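Local coordinates for uncharacterized protein (Staphylococcus aureus, PDB 4YBV) that probably hydrolyses thioesters, possibly of acyl-CoA type, as a hot-dog-fold thioesterase that assembles from four copies of one chain, at residues A[71-76]-A[115-120]; A[55-60]-A[100-105]. The protein carries 1 engineered substitution. All coordinates share one frame; numbering follows the deposited sequence.

Contact 1 (A[71-76]-A[115-120]); sequences LEMNAN and TVMRGT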
loop_
_atom_site.group_PDB
_atom_site.type_symbol
_atom_site.label_atom_id
_atom_site.label_comp_id
_atom_site.label_asym_id
_atom_site.label_seq_id
_atom_site.Cartn_x
_atom_site.Cartn_y
_atom_site.Cartn_z
ATOM N N LEU A 71 -5.722 -8.290 -7.069
ATOM C CA LEU A 71 -6.572 -7.924 -5.937
ATOM C C LEU A 71 -6.124 -6.583 -5.356
ATOM O O LEU A 71 -6.940 -5.684 -5.140
ATOM C CB LEU A 71 -6.537 -9.011 -4.841
ATOM C CG LEU A 71 -7.481 -8.837 -3.651
ATOM C CD1 LEU A 71 -8.918 -8.876 -4.131
ATOM C CD2 LEU A 71 -7.256 -9.905 -2.572
ATOM N N GLU A 72 -4.818 -6.469 -5.134
ATOM C CA GLU A 72 -4.229 -5.299 -4.471
ATOM C C GLU A 72 -2.860 -5.037 -5.084
ATOM O O GLU A 72 -2.094 -5.963 -5.299
ATOM C CB GLU A 72 -4.106 -5.526 -2.949
ATOM C CG GLU A 72 -4.285 -4.259 -2.102
ATOM C CD GLU A 72 -2.995 -3.478 -1.998
ATOM O OE1 GLU A 72 -1.935 -4.093 -2.301
ATOM O OE2 GLU A 72 -3.039 -2.257 -1.671
ATOM N N MET A 73 -2.554 -3.789 -5.379
ATOM C CA MET A 73 -1.265 -3.426 -5.968
ATOM C C MET A 73 -0.739 -2.232 -5.225
ATOM O O MET A 73 -1.508 -1.306 -4.931
ATOM C CB MET A 73 -1.400 -3.059 -7.455
ATOM C CG MET A 73 -1.942 -4.166 -8.344
ATOM S SD MET A 73 -0.660 -5.429 -8.642
ATOM C CE MET A 73 -1.720 -6.866 -8.812
ATOM N N ASN A 74 0.549 -2.191 -4.948
ATOM C CA ASN A 74 1.094 -0.970 -4.384
ATOM C C ASN A 74 2.481 -0.705 -4.938
ATOM O O ASN A 74 3.186 -1.633 -5.353
ATOM C CB ASN A 74 1.099 -1.022 -2.846
ATOM C CG ASN A 74 1.849 -2.252 -2.289
ATOM O OD1 ASN A 74 3.093 -2.308 -2.304
ATOM N ND2 ASN A 74 1.093 -3.213 -1.789
ATOM N N ALA A 75 2.875 0.563 -4.928
ATOM C CA ALA A 75 4.061 1.022 -5.660
ATOM C C ALA A 75 4.728 2.255 -5.022
ATOM O O ALA A 75 4.038 3.171 -4.560
ATOM C CB ALA A 75 3.674 1.338 -7.074
ATOM N N ASN A 76 6.063 2.266 -5.012
ATOM C CA ASN A 76 6.880 3.439 -4.745
ATOM C C ASN A 76 7.580 3.806 -6.017
ATOM O O ASN A 76 8.268 2.973 -6.639
ATOM C CB ASN A 76 7.963 3.214 -3.667
ATOM C CG ASN A 76 7.444 3.333 -2.266
ATOM O OD1 ASN A 76 6.850 2.384 -1.739
ATOM N ND2 ASN A 76 7.723 4.454 -1.615
ATOM N N THR A 115 10.581 1.997 -10.155
ATOM C CA THR A 115 9.377 1.672 -9.360
ATOM C C THR A 115 9.605 0.387 -8.606
ATOM O O THR A 115 10.115 -0.567 -9.180
ATOM C CB THR A 115 8.125 1.466 -10.248
ATOM O OG1 THR A 115 7.935 2.630 -11.068
ATOM C CG2 THR A 115 6.865 1.279 -9.413
ATOM N N VAL A 116 9.174 0.309 -7.367
ATOM C CA VAL A 116 9.239 -0.909 -6.586
ATOM C C VAL A 116 7.804 -1.187 -6.184
ATOM O O VAL A 116 7.111 -0.299 -5.788
ATOM C CB VAL A 116 10.203 -0.844 -5.419
ATOM C CG1 VAL A 116 9.902 0.314 -4.541
ATOM C CG2 VAL A 116 10.091 -2.073 -4.603
ATOM N N MET A 117 7.357 -2.410 -6.351
ATOM C CA MET A 117 5.996 -2.758 -6.171
ATOM C C MET A 117 5.697 -4.070 -5.535
ATOM O O MET A 117 6.456 -4.992 -5.660
ATOM C CB MET A 117 5.412 -2.996 -7.565
ATOM C CG MET A 117 4.793 -1.890 -8.328
ATOM S SD MET A 117 4.102 -2.294 -9.952
ATOM C CE MET A 117 2.594 -3.114 -9.625
ATOM N N ARG A 118 4.549 -4.160 -4.913
ATOM C CA ARG A 118 4.112 -5.490 -4.448
ATOM C C ARG A 118 2.715 -5.695 -4.986
ATOM O O ARG A 118 1.922 -4.746 -5.035
ATOM C CB ARG A 118 4.165 -5.619 -2.905
ATOM C CG ARG A 118 3.961 -7.056 -2.330
ATOM C CD ARG A 118 4.344 -7.157 -0.832
ATOM N NE ARG A 118 3.352 -6.440 -0.066
ATOM C CZ ARG A 118 3.531 -5.242 0.488
ATOM N NH1 ARG A 118 4.713 -4.640 0.437
ATOM N NH2 ARG A 118 2.514 -4.655 1.096
ATOM N N GLY A 119 2.417 -6.905 -5.436
ATOM C CA GLY A 119 1.074 -7.222 -5.874
ATOM C C GLY A 119 0.472 -8.476 -5.288
ATOM O O GLY A 119 1.140 -9.476 -5.079
ATOM N N THR A 120 -0.809 -8.403 -4.996
ATOM C CA THR A 120 -1.567 -9.509 -4.477
ATOM C C THR A 120 -2.624 -9.967 -5.444
ATOM O O THR A 120 -3.558 -9.211 -5.778
ATOM C CB THR A 120 -2.269 -9.168 -3.183
ATOM O OG1 THR A 120 -1.308 -8.699 -2.245
ATOM C CG2 THR A 120 -2.981 -10.416 -2.658
HETATM O O HOH W 1 0.086 -6.160 -2.733
#
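Two antiparallel strands of the hot-dog sheet meet here, and Glu72 lies opposite Thr120 where a classic beta bulge interrupts the pairing. Leu71 N and Glu72 N both donate to Thr120 O, at 2.7 Å for Leu71 N. The regular pattern then runs on through the hydrogen-bonded pairs Asn74–Arg118 and Asn76–Val116. Between them sit the non-hydrogen-bonded pairs Met73–Gly119 and Ala75–Met117. On their face of the sheet, Met73 SD lies 3.7 Å from Gly119 CA, where glycine has no side chain. Ala75 CB touches Met117 CG at 3.6 Å, and helix 42-60 packs on this face.

The other face is mostly polar. Asn74 CG, between the backbone N and the carbonyl carbon (chi1 55°), comes to 3.7 Å from Arg118 O. Asn74 ND2 lies over one face of the Arg118 guanidinium, offset toward the rim, 3.5 Å from NH2. It also donates to the syn lone pair of Glu72 OE1. A water is hydrogen-bonded to Glu72 OE1 and Thr120 OG1, each 2.9 Å from its oxygen. Asn74 OD1 and Asn76 OD1 bind Arg118 of the third subunit. Reciprocally, Arg118 NE bonds Asn76 OD1 there, and Thr120 OG1 bonds Asn76 ND2. Strand 67-77 pairs with a strand of the second subunit. One face is thus largely apolar beneath the helix, while buried polar groups of the other are satisfied partly by the third subunit.

Contact 2 (A[55-60]-A[100-105]); sequences LGSANL and HVWDIK
This is a buried helix-on-sheet contact with a polar centre: Ser57, near the C-terminal end of helix 42-60, meets His100 and Trp102 on strand 99-107. Trp102 NE1 donates to Ser57 OG at 2.8 Å. The N-H...O angle is 159°, and the oxygen sits at the indole edge, near the ring plane. Ser57 OG also pairs with His100 ND1 at 2.9 Å, again from the ring edge, and either atom could be the donor. One hydroxyl therefore joins two rings. With OG anti to the carbonyl carbon (chi1 -76°), the hydroxyl lies between the two ring nitrogens.

The arrangement belongs to the hot-dog fold, in which a long central helix is wrapped by an antiparallel sheet. Gly56 lets the indole come close to the helix backbone. Trp102 CZ2 is 3.3 Å from Gly56 C, and Trp102 CH2 is 3.5 Å from Gly56 CA. Leu60 adds apolar contact further along the helix. Its CD1 reaches Trp102 CZ2 at 4.1 Å, the two side chains crossing obliquely, and its CB lies equally far from His100 CE1. Within the same chain, Trp102 also touches Cys53 and Ala90, while His100 packs on Ile61 and Ile123.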
loop_
_atom_site.group_PDB
_atom_site.type_symbol
_atom_site.label_atom_id
_atom_site.label_comp_id
_atom_site.label_asym_id
_atom_site.label_seq_id
_atom_site.Cartn_x
_atom_site.Cartn_y
_atom_site.Cartn_z
ATOM N N LEU A 55 0.780 -12.468 -15.456
ATOM C CA LEU A 55 1.416 -13.519 -16.251
ATOM C C LEU A 55 2.053 -14.598 -15.358
ATOM O O LEU A 55 1.889 -15.792 -15.610
ATOM C CB LEU A 55 2.463 -12.920 -17.177
ATOM C CG LEU A 55 1.882 -12.045 -18.281
ATOM C CD1 LEU A 55 2.962 -11.284 -18.999
ATOM C CD2 LEU A 55 1.044 -12.853 -19.266
ATOM N N GLY A 56 2.775 -14.171 -14.325
ATOM C CA GLY A 56 3.391 -15.121 -13.401
ATOM C C GLY A 56 2.408 -16.067 -12.735
ATOM O O GLY A 56 2.582 -17.308 -12.751
ATOM N N SER A 57 1.360 -15.493 -12.150
ATOM C CA SER A 57 0.401 -16.311 -11.452
ATOM C C SER A 57 -0.321 -17.230 -12.436
ATOM O O SER A 57 -0.608 -18.395 -12.103
ATOM C CB SER A 57 -0.595 -15.452 -10.670
ATOM O OG SER A 57 0.016 -14.946 -9.502
ATOM N N ALA A 58 -0.595 -16.727 -13.646
ATOM C CA ALA A 58 -1.203 -17.551 -14.687
ATOM C C ALA A 58 -0.295 -18.746 -15.033
ATOM O O ALA A 58 -0.785 -19.857 -15.200
ATOM C CB ALA A 58 -1.490 -16.725 -15.938
ATOM N N ASN A 59 1.015 -18.511 -15.116
ATOM C CA ASN A 59 1.984 -19.583 -15.368
ATOM C C ASN A 59 2.076 -20.601 -14.228
ATOM O O ASN A 59 2.483 -21.735 -14.461
ATOM C CB ASN A 59 3.387 -19.012 -15.626
ATOM C CG ASN A 59 3.498 -18.349 -16.969
ATOM O OD1 ASN A 59 2.691 -18.630 -17.854
ATOM N ND2 ASN A 59 4.507 -17.456 -17.148
ATOM N N LEU A 60 1.735 -20.192 -13.003
ATOM C CA LEU A 60 1.845 -21.101 -11.858
ATOM C C LEU A 60 0.597 -21.937 -11.553
ATOM O O LEU A 60 0.635 -22.836 -10.715
ATOM C CB LEU A 60 2.197 -20.313 -10.594
ATOM C CG LEU A 60 3.597 -19.724 -10.453
ATOM C CD1 LEU A 60 3.656 -18.979 -9.155
ATOM C CD2 LEU A 60 4.690 -20.789 -10.523
ATOM N N HIS A 100 -1.630 -15.311 -4.424
ATOM C CA HIS A 100 -0.189 -15.170 -4.625
ATOM C C HIS A 100 0.254 -13.766 -4.289
ATOM O O HIS A 100 -0.422 -12.779 -4.614
ATOM C CB HIS A 100 0.218 -15.468 -6.067
ATOM C CG HIS A 100 -0.101 -16.857 -6.507
ATOM N ND1 HIS A 100 0.041 -17.270 -7.813
ATOM C CD2 HIS A 100 -0.565 -17.929 -5.815
ATOM C CE1 HIS A 100 -0.331 -18.534 -7.911
ATOM N NE2 HIS A 100 -0.699 -18.954 -6.713
ATOM N N VAL A 101 1.421 -13.663 -3.685
ATOM C CA VAL A 101 1.971 -12.360 -3.397
ATOM C C VAL A 101 3.263 -12.234 -4.152
ATOM O O VAL A 101 4.115 -13.109 -4.020
ATOM C CB VAL A 101 2.156 -12.174 -1.873
ATOM C CG1 VAL A 101 2.889 -10.897 -1.567
ATOM C CG2 VAL A 101 0.792 -12.229 -1.198
ATOM N N TRP A 102 3.397 -11.180 -4.971
ATOM C CA TRP A 102 4.563 -10.927 -5.837
ATOM C C TRP A 102 5.350 -9.688 -5.481
ATOM O O TRP A 102 4.775 -8.638 -5.127
ATOM C CB TRP A 102 4.123 -10.762 -7.308
ATOM C CG TRP A 102 3.627 -12.000 -7.965
ATOM C CD1 TRP A 102 2.372 -12.522 -7.902
ATOM C CD2 TRP A 102 4.391 -12.881 -8.794
ATOM N NE1 TRP A 102 2.310 -13.691 -8.644
ATOM C CE2 TRP A 102 3.541 -13.927 -9.195
ATOM C CE3 TRP A 102 5.714 -12.883 -9.239
ATOM C CZ2 TRP A 102 3.974 -14.980 -10.020
ATOM C CZ3 TRP A 102 6.143 -13.929 -10.066
ATOM C CH2 TRP A 102 5.260 -14.953 -10.445
ATOM N N ASP A 103 6.658 -9.769 -5.678
ATOM C CA ASP A 103 7.533 -8.617 -5.540
ATOM C C ASP A 103 7.938 -8.166 -6.940
ATOM O O ASP A 103 8.314 -8.993 -7.723
ATOM C CB ASP A 103 8.762 -8.996 -4.730
ATOM C CG ASP A 103 9.398 -7.827 -4.078
ATOM O OD1 ASP A 103 8.913 -7.464 -2.982
ATOM O OD2 ASP A 103 10.369 -7.278 -4.641
ATOM N N ILE A 104 7.827 -6.876 -7.269
ATOM C CA ILE A 104 8.191 -6.418 -8.610
ATOM C C ILE A 104 9.139 -5.236 -8.546
ATOM O O ILE A 104 8.854 -4.239 -7.886
ATOM C CB ILE A 104 6.970 -6.008 -9.475
ATOM C CG1 ILE A 104 5.847 -7.034 -9.439
ATOM C CG2 ILE A 104 7.382 -5.793 -10.935
ATOM C CD1 ILE A 104 4.709 -6.647 -8.519
ATOM N N LYS A 105 10.269 -5.346 -9.239
ATOM C CA LYS A 105 11.186 -4.234 -9.319
ATOM C C LYS A 105 11.316 -3.785 -10.777
ATOM O O LYS A 105 11.556 -4.584 -11.671
ATOM C CB LYS A 105 12.542 -4.618 -8.715
ATOM C CG LYS A 105 12.481 -4.775 -7.176
ATOM C CD LYS A 105 13.849 -5.201 -6.632
ATOM C CE LYS A 105 13.882 -5.131 -5.113
ATOM N NZ LYS A 105 12.722 -5.822 -4.486
#

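Overall arrangement
Both contacts are buried, and their centres lie 11 Å apart. They share one sheet, in which strand 113-124 of contact 1 neighbours strand 99-107 of contact 2. Backbone pairing joins them: Met117 N to Ile104 O and Gly119 O to Trp102 N are probable hydrogen bonds, each 2.8 Å. Contact 1 is strand on strand, held mainly by main-chain bonds, and it takes part in the joins between subunits. Contact 2 is helix on strand, held by side chains and by an indole set against the helix backbone. Both touch the third subunit, contact 2 through Val101 and Asp103. Helix 42-60 reaches both, meeting contact 1 through apolar contacts and a Ser45–Thr115 hydrogen bond.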